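Local atomic coordinates of histidine kinase (Paraburkholderia phymatum, PDB entry 6NB0), a protein that probably acts as a phosphorelay sensor kinase, transferring a phosphoryl group from ATP to a histidine side chain of a protein. Residues 135-140 / 160-165; 142-146 / 180-185; 203-209 / 280-284; 247-251 / 264-268. All blocks are in the same frame, centred on the assembly; numbering follows the deposited sequence. Where two conformers were deposited one is given.

Contact 1: 135-140 / 160-165; sequences LRPLLD and LNTPLA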
loop_
_atom_site.group_PDB
_atom_site.type_symbol
_atom_site.label_atom_id
_atom_site.label_comp_id
_atom_site.label_asym_id
_atom_site.label_seq_id
_atom_site.Cartn_x
_atom_site.Cartn_y
_atom_site.Cartn_z
ATOM N N LEU A 135 -24.659 8.642 -3.271
ATOM C CA LEU A 135 -23.702 9.418 -2.486
ATOM C C LEU A 135 -23.982 9.331 -0.992
ATOM O O LEU A 135 -23.053 9.233 -0.186
ATOM C CB LEU A 135 -23.734 10.884 -2.937
ATOM C CG LEU A 135 -22.920 11.168 -4.212
ATOM C CD1 LEU A 135 -23.269 12.554 -4.808
ATOM C CD2 LEU A 135 -21.425 11.071 -3.872
ATOM N N ARG A 136 -25.253 9.396 -0.593
ATOM C CA ARG A 136 -25.508 9.493 0.848
ATOM C C ARG A 136 -25.123 8.222 1.614
ATOM O O ARG A 136 -24.525 8.331 2.696
ATOM C CB ARG A 136 -26.972 9.850 1.102
ATOM C CG ARG A 136 -27.350 9.833 2.579
ATOM C CD ARG A 136 -26.527 10.842 3.363
ATOM N NE ARG A 136 -26.908 10.926 4.776
ATOM C CZ ARG A 136 -27.883 11.707 5.240
ATOM N NH1 ARG A 136 -28.598 12.461 4.402
ATOM N NH2 ARG A 136 -28.150 11.739 6.543
ATOM N N PRO A 137 -25.434 7.008 1.130
ATOM C CA PRO A 137 -24.914 5.821 1.831
ATOM C C PRO A 137 -23.398 5.782 1.881
ATOM O O PRO A 137 -22.826 5.259 2.850
ATOM C CB PRO A 137 -25.488 4.646 1.026
ATOM C CG PRO A 137 -26.751 5.209 0.362
ATOM C CD PRO A 137 -26.313 6.619 0.009
ATOM N N LEU A 138 -22.717 6.350 0.881
ATOM C CA LEU A 138 -21.256 6.423 0.976
ATOM C C LEU A 138 -20.805 7.324 2.129
ATOM O O LEU A 138 -19.870 6.983 2.869
ATOM C CB LEU A 138 -20.662 6.900 -0.354
ATOM C CG LEU A 138 -19.144 7.073 -0.278
ATOM C CD1 LEU A 138 -18.455 5.773 0.123
ATOM C CD2 LEU A 138 -18.587 7.602 -1.604
ATOM N N LEU A 139 -21.445 8.486 2.283
ATOM C CA LEU A 139 -21.143 9.365 3.404
ATOM C C LEU A 139 -21.400 8.674 4.739
ATOM O O LEU A 139 -20.595 8.797 5.671
ATOM C CB LEU A 139 -21.975 10.648 3.284
ATOM C CG LEU A 139 -21.652 11.483 2.036
ATOM C CD1 LEU A 139 -22.697 12.579 1.826
ATOM C CD2 LEU A 139 -20.247 12.101 2.105
ATOM N N ASP A 140 -22.541 7.987 4.874
ATOM C CA ASP A 140 -22.852 7.332 6.145
ATOM C C ASP A 140 -21.867 6.209 6.442
ATOM O O ASP A 140 -21.452 6.017 7.597
ATOM C CB ASP A 140 -24.280 6.780 6.130
ATOM C CG ASP A 140 -25.347 7.869 6.160
ATOM O OD1 ASP A 140 -25.127 8.943 6.743
ATOM O OD2 ASP A 140 -26.429 7.626 5.613
ATOM N N LEU A 160 -22.061 14.672 10.532
ATOM C CA LEU A 160 -22.264 14.721 9.092
ATOM C C LEU A 160 -23.307 15.782 8.813
ATOM O O LEU A 160 -24.408 15.740 9.374
ATOM C CB LEU A 160 -22.699 13.365 8.537
ATOM C CG LEU A 160 -23.123 13.346 7.060
ATOM C CD1 LEU A 160 -21.931 13.647 6.101
ATOM C CD2 LEU A 160 -23.808 12.009 6.740
ATOM N N ASN A 161 -22.959 16.731 7.954
ATOM C CA ASN A 161 -23.866 17.795 7.532
ATOM C C ASN A 161 -24.020 17.714 6.019
ATOM O O ASN A 161 -23.103 18.082 5.278
ATOM C CB ASN A 161 -23.331 19.161 7.961
ATOM C CG ASN A 161 -24.183 20.303 7.455
ATOM O OD1 ASN A 161 -25.396 20.170 7.317
ATOM N ND2 ASN A 161 -23.548 21.436 7.173
ATOM N N THR A 162 -25.173 17.234 5.557
ATOM C CA THR A 162 -25.369 17.132 4.124
ATOM C C THR A 162 -26.858 17.185 3.839
ATOM O O THR A 162 -27.654 16.661 4.632
ATOM C CB THR A 162 -24.767 15.853 3.524
ATOM O OG1 THR A 162 -24.938 15.881 2.103
ATOM C CG2 THR A 162 -25.428 14.572 4.085
ATOM N N PRO A 163 -27.263 17.869 2.767
ATOM C CA PRO A 163 -28.634 17.731 2.256
ATOM C C PRO A 163 -28.807 16.546 1.318
ATOM O O PRO A 163 -29.926 16.279 0.873
ATOM C CB PRO A 163 -28.841 19.053 1.505
ATOM C CG PRO A 163 -27.457 19.329 0.909
ATOM C CD PRO A 163 -26.491 18.890 2.024
ATOM N N LEU A 164 -27.740 15.808 1.022
ATOM C CA LEU A 164 -27.826 14.738 0.038
ATOM C C LEU A 164 -28.708 13.599 0.551
ATOM O O LEU A 164 -28.562 13.140 1.688
ATOM C CB LEU A 164 -26.424 14.222 -0.297
ATOM C CG LEU A 164 -25.459 15.252 -0.900
ATOM C CD1 LEU A 164 -24.061 14.636 -1.092
ATOM C CD2 LEU A 164 -26.003 15.824 -2.218
ATOM N N ALA A 165 -29.632 13.158 -0.292
ATOM C CA ALA A 165 -30.531 12.054 0.023
ATOM C C ALA A 165 -30.435 10.997 -1.073
ATOM O O ALA A 165 -29.828 9.943 -0.859
ATOM C CB ALA A 165 -31.968 12.555 0.190
HETATM O O HOH W 1 -27.558 9.490 -2.172
HETATM O O HOH W 2 -30.074 15.132 5.088
#

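Contact 2: 142-146 / 180-185; sequences TIGDV and LWLLVT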
loop_
_atom_site.group_PDB
_atom_site.type_symbol
_atom_site.label_atom_id
_atom_site.label_comp_id
_atom_site.label_asym_id
_atom_site.label_seq_id
_atom_site.Cartn_x
_atom_site.Cartn_y
_atom_site.Cartn_z
ATOM N N THR A 142 -18.743 6.125 5.500
ATOM C CA THR A 142 -17.520 6.794 5.918
ATOM C C THR A 142 -17.571 7.116 7.405
ATOM O O THR A 142 -16.624 6.836 8.158
ATOM C CB THR A 142 -17.317 8.090 5.102
ATOM O OG1 THR A 142 -17.267 7.798 3.686
ATOM C CG2 THR A 142 -16.015 8.798 5.514
ATOM N N ILE A 143 -18.664 7.735 7.840
ATOM C CA ILE A 143 -18.778 8.125 9.246
ATOM C C ILE A 143 -18.715 6.884 10.121
ATOM O O ILE A 143 -18.009 6.849 11.136
ATOM C CB ILE A 143 -20.080 8.914 9.480
ATOM C CG1 ILE A 143 -20.060 10.235 8.693
ATOM C CG2 ILE A 143 -20.319 9.142 10.982
ATOM C CD1 ILE A 143 -18.977 11.206 9.159
ATOM N N GLY A 144 -19.473 5.853 9.738
ATOM C CA GLY A 144 -19.493 4.625 10.513
ATOM C C GLY A 144 -18.126 3.967 10.610
ATOM O O GLY A 144 -17.715 3.543 11.690
ATOM N N ASP A 145 -17.399 3.888 9.486
ATOM C CA ASP A 145 -16.081 3.251 9.484
ATOM C C ASP A 145 -15.068 4.010 10.345
ATOM O O ASP A 145 -14.268 3.389 11.053
ATOM C CB ASP A 145 -15.555 3.131 8.052
ATOM C CG ASP A 145 -16.252 2.023 7.237
ATOM O OD1 ASP A 145 -17.011 1.195 7.807
ATOM O OD2 ASP A 145 -15.971 1.932 6.014
ATOM N N VAL A 146 -15.049 5.339 10.272
ATOM C CA VAL A 146 -14.076 6.094 11.055
ATOM C C VAL A 146 -14.458 6.101 12.532
ATOM O O VAL A 146 -13.586 6.073 13.419
ATOM C CB VAL A 146 -13.927 7.518 10.484
ATOM C CG1 VAL A 146 -12.931 8.349 11.326
ATOM C CG2 VAL A 146 -13.448 7.456 9.008
ATOM N N LEU A 180 -12.593 9.581 1.240
ATOM C CA LEU A 180 -13.376 10.199 2.301
ATOM C C LEU A 180 -12.996 9.630 3.657
ATOM O O LEU A 180 -12.927 10.366 4.648
ATOM C CB LEU A 180 -14.867 10.015 2.044
ATOM C CG LEU A 180 -15.360 10.668 0.737
ATOM C CD1 LEU A 180 -16.806 10.297 0.533
ATOM C CD2 LEU A 180 -15.219 12.178 0.786
ATOM N N TRP A 181 -12.760 8.319 3.719
ATOM C CA TRP A 181 -12.266 7.719 4.961
ATOM C C TRP A 181 -11.018 8.444 5.466
ATOM O O TRP A 181 -10.911 8.775 6.652
ATOM C CB TRP A 181 -11.973 6.236 4.700
ATOM C CG TRP A 181 -11.442 5.474 5.909
ATOM C CD1 TRP A 181 -12.167 4.745 6.809
ATOM C CD2 TRP A 181 -10.062 5.355 6.300
ATOM N NE1 TRP A 181 -11.309 4.178 7.764
ATOM C CE2 TRP A 181 -10.018 4.552 7.463
ATOM C CE3 TRP A 181 -8.854 5.862 5.778
ATOM C CZ2 TRP A 181 -8.814 4.235 8.109
ATOM C CZ3 TRP A 181 -7.660 5.540 6.424
ATOM C CH2 TRP A 181 -7.651 4.750 7.576
ATOM N N LEU A 182 -10.060 8.704 4.568
ATOM C CA LEU A 182 -8.799 9.317 4.989
ATOM C C LEU A 182 -8.995 10.778 5.347
ATOM O O LEU A 182 -8.399 11.274 6.312
ATOM C CB LEU A 182 -7.755 9.167 3.872
ATOM C CG LEU A 182 -6.354 9.764 4.133
ATOM C CD1 LEU A 182 -5.728 9.147 5.399
ATOM C CD2 LEU A 182 -5.437 9.507 2.922
ATOM N N LEU A 183 -9.836 11.479 4.579
ATOM C CA LEU A 183 -10.182 12.865 4.886
ATOM C C LEU A 183 -10.659 12.999 6.333
ATOM O O LEU A 183 -10.207 13.885 7.071
ATOM C CB LEU A 183 -11.268 13.328 3.908
ATOM C CG LEU A 183 -11.398 14.794 3.522
ATOM C CD1 LEU A 183 -10.216 15.179 2.630
ATOM C CD2 LEU A 183 -12.742 15.029 2.815
ATOM N N VAL A 184 -11.573 12.112 6.758
ATOM C CA VAL A 184 -12.081 12.173 8.134
ATOM C C VAL A 184 -11.059 11.617 9.131
ATOM O O VAL A 184 -10.859 12.184 10.213
ATOM C CB VAL A 184 -13.431 11.426 8.252
ATOM C CG1 VAL A 184 -13.995 11.558 9.687
ATOM C CG2 VAL A 184 -14.468 11.984 7.211
ATOM N N THR A 185 -10.438 10.482 8.810
ATOM C CA THR A 185 -9.488 9.860 9.742
ATOM C C THR A 185 -8.319 10.797 10.054
ATOM O O THR A 185 -7.855 10.872 11.203
ATOM C CB THR A 185 -8.983 8.545 9.144
ATOM O OG1 THR A 185 -10.083 7.627 9.041
ATOM C CG2 THR A 185 -7.900 7.909 10.017
HETATM O O HOH W 3 -11.822 2.613 10.026
#

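Contact 3: 203-209 / 280-284; sequences VDTATLR and FRASL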
loop_
_atom_site.group_PDB
_atom_site.type_symbol
_atom_site.label_atom_id
_atom_site.label_comp_id
_atom_site.label_asym_id
_atom_site.label_seq_id
_atom_site.Cartn_x
_atom_site.Cartn_y
_atom_site.Cartn_z
ATOM N N VAL A 203 -23.529 18.665 -3.560
ATOM C CA VAL A 203 -23.213 18.757 -4.975
ATOM C C VAL A 203 -23.616 20.136 -5.464
ATOM O O VAL A 203 -24.555 20.760 -4.959
ATOM C CB VAL A 203 -23.920 17.657 -5.792
ATOM C CG1 VAL A 203 -23.406 16.276 -5.359
ATOM C CG2 VAL A 203 -25.424 17.771 -5.589
ATOM N N ASP A 204 -22.889 20.614 -6.462
ATOM C CA ASP A 204 -23.220 21.862 -7.121
ATOM C C ASP A 204 -22.858 21.693 -8.582
ATOM O O ASP A 204 -21.692 21.438 -8.895
ATOM C CB ASP A 204 -22.477 23.054 -6.516
ATOM C CG ASP A 204 -22.887 24.370 -7.180
ATOM O OD1 ASP A 204 -23.845 25.027 -6.705
ATOM O OD2 ASP A 204 -22.279 24.726 -8.210
ATOM N N THR A 205 -23.862 21.814 -9.456
ATOM C CA THR A 205 -23.721 21.611 -10.895
ATOM C C THR A 205 -22.961 20.312 -11.167
ATOM O O THR A 205 -23.467 19.226 -10.866
ATOM C CB THR A 205 -23.053 22.838 -11.526
ATOM O OG1 THR A 205 -23.567 24.017 -10.885
ATOM C CG2 THR A 205 -23.405 22.943 -12.973
ATOM N N ALA A 206 -21.736 20.391 -11.682
ATOM C CA ALA A 206 -21.016 19.192 -12.098
ATOM C C ALA A 206 -20.054 18.641 -11.033
ATOM O O ALA A 206 -19.283 17.718 -11.331
ATOM C CB ALA A 206 -20.261 19.474 -13.402
ATOM N N THR A 207 -20.119 19.132 -9.789
ATOM C CA THR A 207 -19.054 18.922 -8.810
ATOM C C THR A 207 -19.583 18.387 -7.482
ATOM O O THR A 207 -20.550 18.925 -6.926
ATOM C CB THR A 207 -18.303 20.247 -8.570
ATOM O OG1 THR A 207 -17.854 20.770 -9.831
ATOM C CG2 THR A 207 -17.103 20.038 -7.646
ATOM N N LEU A 208 -18.937 17.343 -6.976
ATOM C CA LEU A 208 -19.101 16.901 -5.588
ATOM C C LEU A 208 -18.085 17.627 -4.721
ATOM O O LEU A 208 -16.894 17.643 -5.047
ATOM C CB LEU A 208 -18.885 15.394 -5.455
ATOM C CG LEU A 208 -18.717 14.836 -4.034
ATOM C CD1 LEU A 208 -20.027 14.879 -3.232
ATOM C CD2 LEU A 208 -18.137 13.401 -4.018
ATOM N N ARG A 209 -18.547 18.205 -3.608
ATOM C CA ARG A 209 -17.692 18.934 -2.676
ATOM C C ARG A 209 -17.826 18.294 -1.304
ATOM O O ARG A 209 -18.940 18.182 -0.784
ATOM C CB ARG A 209 -18.077 20.414 -2.607
ATOM C CG ARG A 209 -18.095 21.111 -3.959
ATOM C CD ARG A 209 -18.713 22.504 -3.863
ATOM N NE ARG A 209 -20.025 22.491 -3.218
ATOM C CZ ARG A 209 -20.867 23.520 -3.206
ATOM N NH1 ARG A 209 -20.546 24.655 -3.814
ATOM N NH2 ARG A 209 -22.036 23.414 -2.589
ATOM N N PHE A 280 -12.113 18.548 -0.495
ATOM C CA PHE A 280 -12.065 17.550 -1.559
ATOM C C PHE A 280 -13.118 17.906 -2.610
ATOM O O PHE A 280 -14.263 18.219 -2.269
ATOM C CB PHE A 280 -12.295 16.156 -0.935
ATOM C CG PHE A 280 -12.319 15.013 -1.929
ATOM C CD1 PHE A 280 -13.497 14.658 -2.574
ATOM C CD2 PHE A 280 -11.169 14.272 -2.184
ATOM C CE1 PHE A 280 -13.519 13.583 -3.478
ATOM C CE2 PHE A 280 -11.186 13.198 -3.098
ATOM C CZ PHE A 280 -12.354 12.861 -3.732
ATOM N N ARG A 281 -12.734 17.900 -3.891
ATOM C CA ARG A 281 -13.703 18.077 -4.965
ATOM C C ARG A 281 -13.487 17.013 -6.028
ATOM O O ARG A 281 -12.346 16.665 -6.345
ATOM C CB ARG A 281 -13.583 19.442 -5.691
ATOM C CG ARG A 281 -13.686 20.710 -4.893
ATOM C CD ARG A 281 -13.689 21.902 -5.894
ATOM N NE ARG A 281 -12.530 21.936 -6.801
ATOM C CZ ARG A 281 -12.546 21.577 -8.090
ATOM N NH1 ARG A 281 -13.663 21.142 -8.656
ATOM N NH2 ARG A 281 -11.440 21.653 -8.823
ATOM N N ALA A 282 -14.583 16.554 -6.629
ATOM C CA ALA A 282 -14.524 15.551 -7.687
ATOM C C ALA A 282 -15.616 15.867 -8.690
ATOM O O ALA A 282 -16.703 16.293 -8.297
ATOM C CB ALA A 282 -14.694 14.125 -7.118
ATOM N N SER A 283 -15.326 15.676 -9.980
ATOM C CA SER A 283 -16.325 15.911 -11.003
ATOM C C SER A 283 -17.402 14.838 -10.919
ATOM O O SER A 283 -17.120 13.673 -10.648
ATOM C CB SER A 283 -15.683 15.922 -12.396
ATOM O OG SER A 283 -16.668 16.011 -13.392
ATOM N N LEU A 284 -18.646 15.238 -11.157
ATOM C CA LEU A 284 -19.747 14.290 -11.022
ATOM C C LEU A 284 -19.757 13.274 -12.165
ATOM O O LEU A 284 -19.672 12.062 -11.932
ATOM C CB LEU A 284 -21.073 15.046 -10.924
ATOM C CG LEU A 284 -21.205 15.567 -9.486
ATOM C CD1 LEU A 284 -22.516 16.302 -9.282
ATOM C CD2 LEU A 284 -21.085 14.405 -8.522
#

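Contact 4: 247-251 / 264-268; sequences ISWVL and AFEQG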
loop_
_atom_site.group_PDB
_atom_site.type_symbol
_atom_site.label_atom_id
_atom_site.label_comp_id
_atom_site.label_asym_id
_atom_site.label_seq_id
_atom_site.Cartn_x
_atom_site.Cartn_y
_atom_site.Cartn_z
ATOM N N ILE A 247 1.277 19.029 0.187
ATOM C CA ILE A 247 0.472 18.417 1.226
ATOM C C ILE A 247 1.368 17.614 2.154
ATOM O O ILE A 247 2.488 17.244 1.803
ATOM C CB ILE A 247 -0.608 17.502 0.614
ATOM C CG1 ILE A 247 0.071 16.414 -0.244
ATOM C CG2 ILE A 247 -1.604 18.340 -0.187
ATOM C CD1 ILE A 247 -0.873 15.252 -0.628
ATOM N N SER A 248 0.848 17.337 3.345
ATOM C CA SER A 248 1.377 16.256 4.169
ATOM C C SER A 248 1.308 14.950 3.376
ATOM O O SER A 248 0.287 14.658 2.752
ATOM C CB SER A 248 0.561 16.146 5.461
ATOM O OG SER A 248 0.631 17.351 6.234
ATOM N N TRP A 249 2.408 14.186 3.364
ATOM C CA TRP A 249 2.494 13.019 2.476
ATOM C C TRP A 249 1.330 12.069 2.681
ATOM O O TRP A 249 0.826 11.460 1.724
ATOM C CB TRP A 249 3.791 12.262 2.724
ATOM C CG TRP A 249 5.010 13.008 2.394
ATOM C CD1 TRP A 249 5.099 14.231 1.791
ATOM C CD2 TRP A 249 6.348 12.566 2.628
ATOM N NE1 TRP A 249 6.428 14.578 1.632
ATOM C CE2 TRP A 249 7.213 13.576 2.146
ATOM C CE3 TRP A 249 6.904 11.421 3.214
ATOM C CZ2 TRP A 249 8.607 13.467 2.222
ATOM C CZ3 TRP A 249 8.300 11.314 3.279
ATOM C CH2 TRP A 249 9.127 12.336 2.796
ATOM N N VAL A 250 0.876 11.939 3.925
ATOM C CA VAL A 250 -0.121 10.922 4.220
ATOM C C VAL A 250 -1.450 11.215 3.525
ATOM O O VAL A 250 -2.269 10.308 3.385
ATOM C CB VAL A 250 -0.306 10.781 5.748
ATOM C CG1 VAL A 250 -1.002 12.010 6.345
ATOM C CG2 VAL A 250 -1.104 9.514 6.088
ATOM N N LEU A 251 -1.689 12.450 3.074
ATOM C CA LEU A 251 -2.950 12.777 2.407
ATOM C C LEU A 251 -2.904 12.500 0.903
ATOM O O LEU A 251 -3.847 12.848 0.184
ATOM C CB LEU A 251 -3.333 14.245 2.677
ATOM C CG LEU A 251 -3.808 14.467 4.126
ATOM C CD1 LEU A 251 -3.866 15.944 4.539
ATOM C CD2 LEU A 251 -5.147 13.779 4.399
ATOM N N ALA A 264 -9.969 18.243 -7.244
ATOM C CA ALA A 264 -8.876 18.940 -6.589
ATOM C C ALA A 264 -8.938 18.650 -5.102
ATOM O O ALA A 264 -9.999 18.318 -4.561
ATOM C CB ALA A 264 -8.944 20.457 -6.834
ATOM N N PHE A 265 -7.794 18.818 -4.439
ATOM C CA PHE A 265 -7.736 18.611 -2.991
ATOM C C PHE A 265 -6.926 19.738 -2.365
ATOM O O PHE A 265 -5.900 20.139 -2.912
ATOM C CB PHE A 265 -7.104 17.261 -2.668
ATOM C CG PHE A 265 -6.846 17.066 -1.206
ATOM C CD1 PHE A 265 -7.895 16.893 -0.341
ATOM C CD2 PHE A 265 -5.544 17.110 -0.697
ATOM C CE1 PHE A 265 -7.670 16.736 1.031
ATOM C CE2 PHE A 265 -5.314 16.962 0.677
ATOM C CZ PHE A 265 -6.374 16.766 1.536
ATOM N N GLU A 266 -7.404 20.285 -1.247
ATOM C CA GLU A 266 -6.710 21.375 -0.574
ATOM C C GLU A 266 -6.593 21.033 0.900
ATOM O O GLU A 266 -7.612 20.785 1.564
ATOM C CB GLU A 266 -7.439 22.712 -0.760
ATOM C CG GLU A 266 -7.602 23.126 -2.209
ATOM C CD GLU A 266 -8.118 24.540 -2.365
ATOM O OE1 GLU A 266 -9.100 24.900 -1.684
ATOM O OE2 GLU A 266 -7.529 25.294 -3.159
ATOM N N GLN A 267 -5.358 21.017 1.400
ATOM C CA GLN A 267 -5.083 20.868 2.823
ATOM C C GLN A 267 -4.798 22.253 3.398
ATOM O O GLN A 267 -3.792 22.891 3.045
ATOM C CB GLN A 267 -3.905 19.921 3.053
ATOM C CG GLN A 267 -3.604 19.711 4.520
ATOM C CD GLN A 267 -2.298 19.021 4.744
ATOM O OE1 GLN A 267 -1.610 18.641 3.788
ATOM N NE2 GLN A 267 -1.918 18.872 6.015
ATOM N N GLY A 268 -5.702 22.749 4.245
ATOM C CA GLY A 268 -5.444 24.017 4.903
ATOM C C GLY A 268 -4.366 23.870 5.965
ATOM O O GLY A 268 -3.945 22.768 6.333
#

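Contact 1: 135-140 / 160-165
Leu135 meets Leu164 where the N-terminal part of helix 135-154 packs against the end of strand 157-161 and the loop after it, a helix-on-sheet contact in the alpha/beta sandwich of the catalytic region of a histidine kinase. The CB of Leu135 lies 4.2 Å from Leu164 CD1, and beyond the two segments Leu135 also packs on Val203 of strand 196-204. Arg136 carries the polar part. Its CG stands anti to the backbone N (chi1 174°) and the chain bends at chi2 (61°), which lays the guanidinium alongside the loop. There NH1 donates to Leu164 O over 2.8 Å, in the guanidinium plane and nearly along the C=O axis. Thr162 CG2 covers one face of the group, while Asp140, one helical turn on, binds NE at an edge through OD1 in a weak hydrogen bond that is part of a salt bridge. Two edge partners and a methyl on a face thus limit how the guanidinium can turn. Leu139 points between Leu160 and Leu164; its CD1 touches Leu164 CD1 at 3.8 Å, with the side chains set roughly perpendicular. Thr162 OG1 accepts from Leu164 N in an ST turn and is also hydrogen-bonded to Ala201 O, so the loop is tied to the sheet. Asp140 closes the helical side, its OD1 resting 3.3 Å from Leu160 CD2.

Contact 2: 142-146 / 180-185
With CG1 anti to the backbone N (chi1 178°), Val146 turns both methyls to helix 173-189: CG1 meets Val184 CG1 at 3.8 Å, CG2 turns to Trp181, and both touch Thr185 OG1. Trp181 likewise holds CG anti to its own N (chi1 180°), which swings the indole out along the flank of its helix until CD1 comes 3.7 Å from Val146 CG2. The CB of Asp145 approaches the same CD1 atom from the edge of the ring, near its plane. At Thr142 the methyl CG2 points across the interface, 3.6 Å from Leu180 O and 3.9 Å from Val184 CG2, while the hydroxyl is turned back to its own helix and bonds Leu138 O.

These two helices, 135-154 and 173-189, lie side by side on one face of the mixed sheet in the alpha/beta sandwich of the catalytic region; the short segments cross at -54° with axes 9.3 Å apart. Leu183 and Val184 reach the sheet at Val212, whereas Trp181 also packs on Arg49 and Thr53 of helix 44-68.

Thr185 OG1 lies over the centre of one face of the indole and donates to Trp181 O from above the carbonyl plane. Trp181 O accepts from both the hydroxyl and the N of Thr185. At the ring edge, NE1 gives its hydrogen to a water at 2.8 Å, which in turn donates to Asp145 O and so bridges the helices. The carboxylate of Asp145 turns to Arg45, with OD2 in a salt bridge.

Contact 3: 203-209 / 280-284
Leu208 and Ala282 form a hydrogen-bonded antiparallel pair: Leu208 N donates to Ala282 O at 2.8 Å, and Ala282 N returns the bond to Leu208 O at 3.0 Å. Two residues nearer the turn, Leu284 N reaches Ala206 O at 2.6 Å, carrying the backbone pairing past the end of strand 276-283. Thr207 faces Ser283, and Arg209 faces Arg281, in the flanking non-hydrogen-bonded pairs. On the face that bears Thr207 and Arg281, Thr207 CG2 touches the edge of the Arg281 guanidinium, 3.8 Å from NH1. The strands belong to the mixed sheet of the alpha/beta sandwich, in which strands 196-204 and 207-214 make a beta hairpin and 276-283 joins its second arm. Leu284 folds back over the hairpin end. Its CD2 lies 3.9 Å from Leu208 CB, and its CD1 is 4.0 Å from Val203 CB and 3.5 Å from Thr205 O. Farther out, a type II' turn from Asp204 to Thr207 shapes the hairpin, closed by backbone bonds between these two residues in both directions. On the face bearing Leu208 and Ala282, both side chains pack on Met169, and Leu208 also meets Leu135 of helix 135-154.

Contact 4: 247-251 / 264-268
Gln267 crosses from strand 264-267 to the loop before helix 252-260, its chain extended beyond a CG that is anti to the backbone N (chi1 -179°). From CB, which starts the side chain toward the loop, it passes to CG, 3.8 Å from Leu251 CD1. The same methyl lies against CD at 3.5 Å. At the tip the amide makes two bonds to one residue. OE1 accepts from Ser248 N at 2.8 Å, in the carbonyl plane and on a lone pair, and it also rests 3.3 Å from Ile247 CA. NE2 donates to Ser248 OG at 3.0 Å, and this oxygen lies nearly in the amide plane. Beside Gln267, Phe265 completes the contact: its CE2 is 3.9 Å from Leu251 CB and 4.1 Å from Ile247 CG2, which comes to the ring edge. Strand 264-267 is an outermost strand of the mixed sheet within this chain, in the alpha/beta sandwich, and Leu251 is the N-cap residue of helix 252-260; the contact joins the residues just before that helix to the edge strand. The oxygen and one N-H of the buried amide are each hydrogen-bonded to Ser248, and these two near-planar bonds restrict rotation of the amide.

Overall arrangement
Following the chain, the first element to enter a contact is helix 135-154, and contact 1 closes the loop that returns through strand 157-161. Contact 2 starts farther along the same helix and ends on helix 173-189, so contacts 1 and 2 cross in the chain; they touch through Leu138 and Leu180. Contact 3 opens only after both have closed and closes the long loop from the hairpin to strand 276-283. Contact 4 is nested within that loop, and the backbone of Arg281 probably bonds Ala264 between them. Leu183 packs on both Phe280 and Phe265, joining contact 2 to contacts 3 and 4, whereas contacts 1 and 4 stay about 13 Å apart at their nearest atoms.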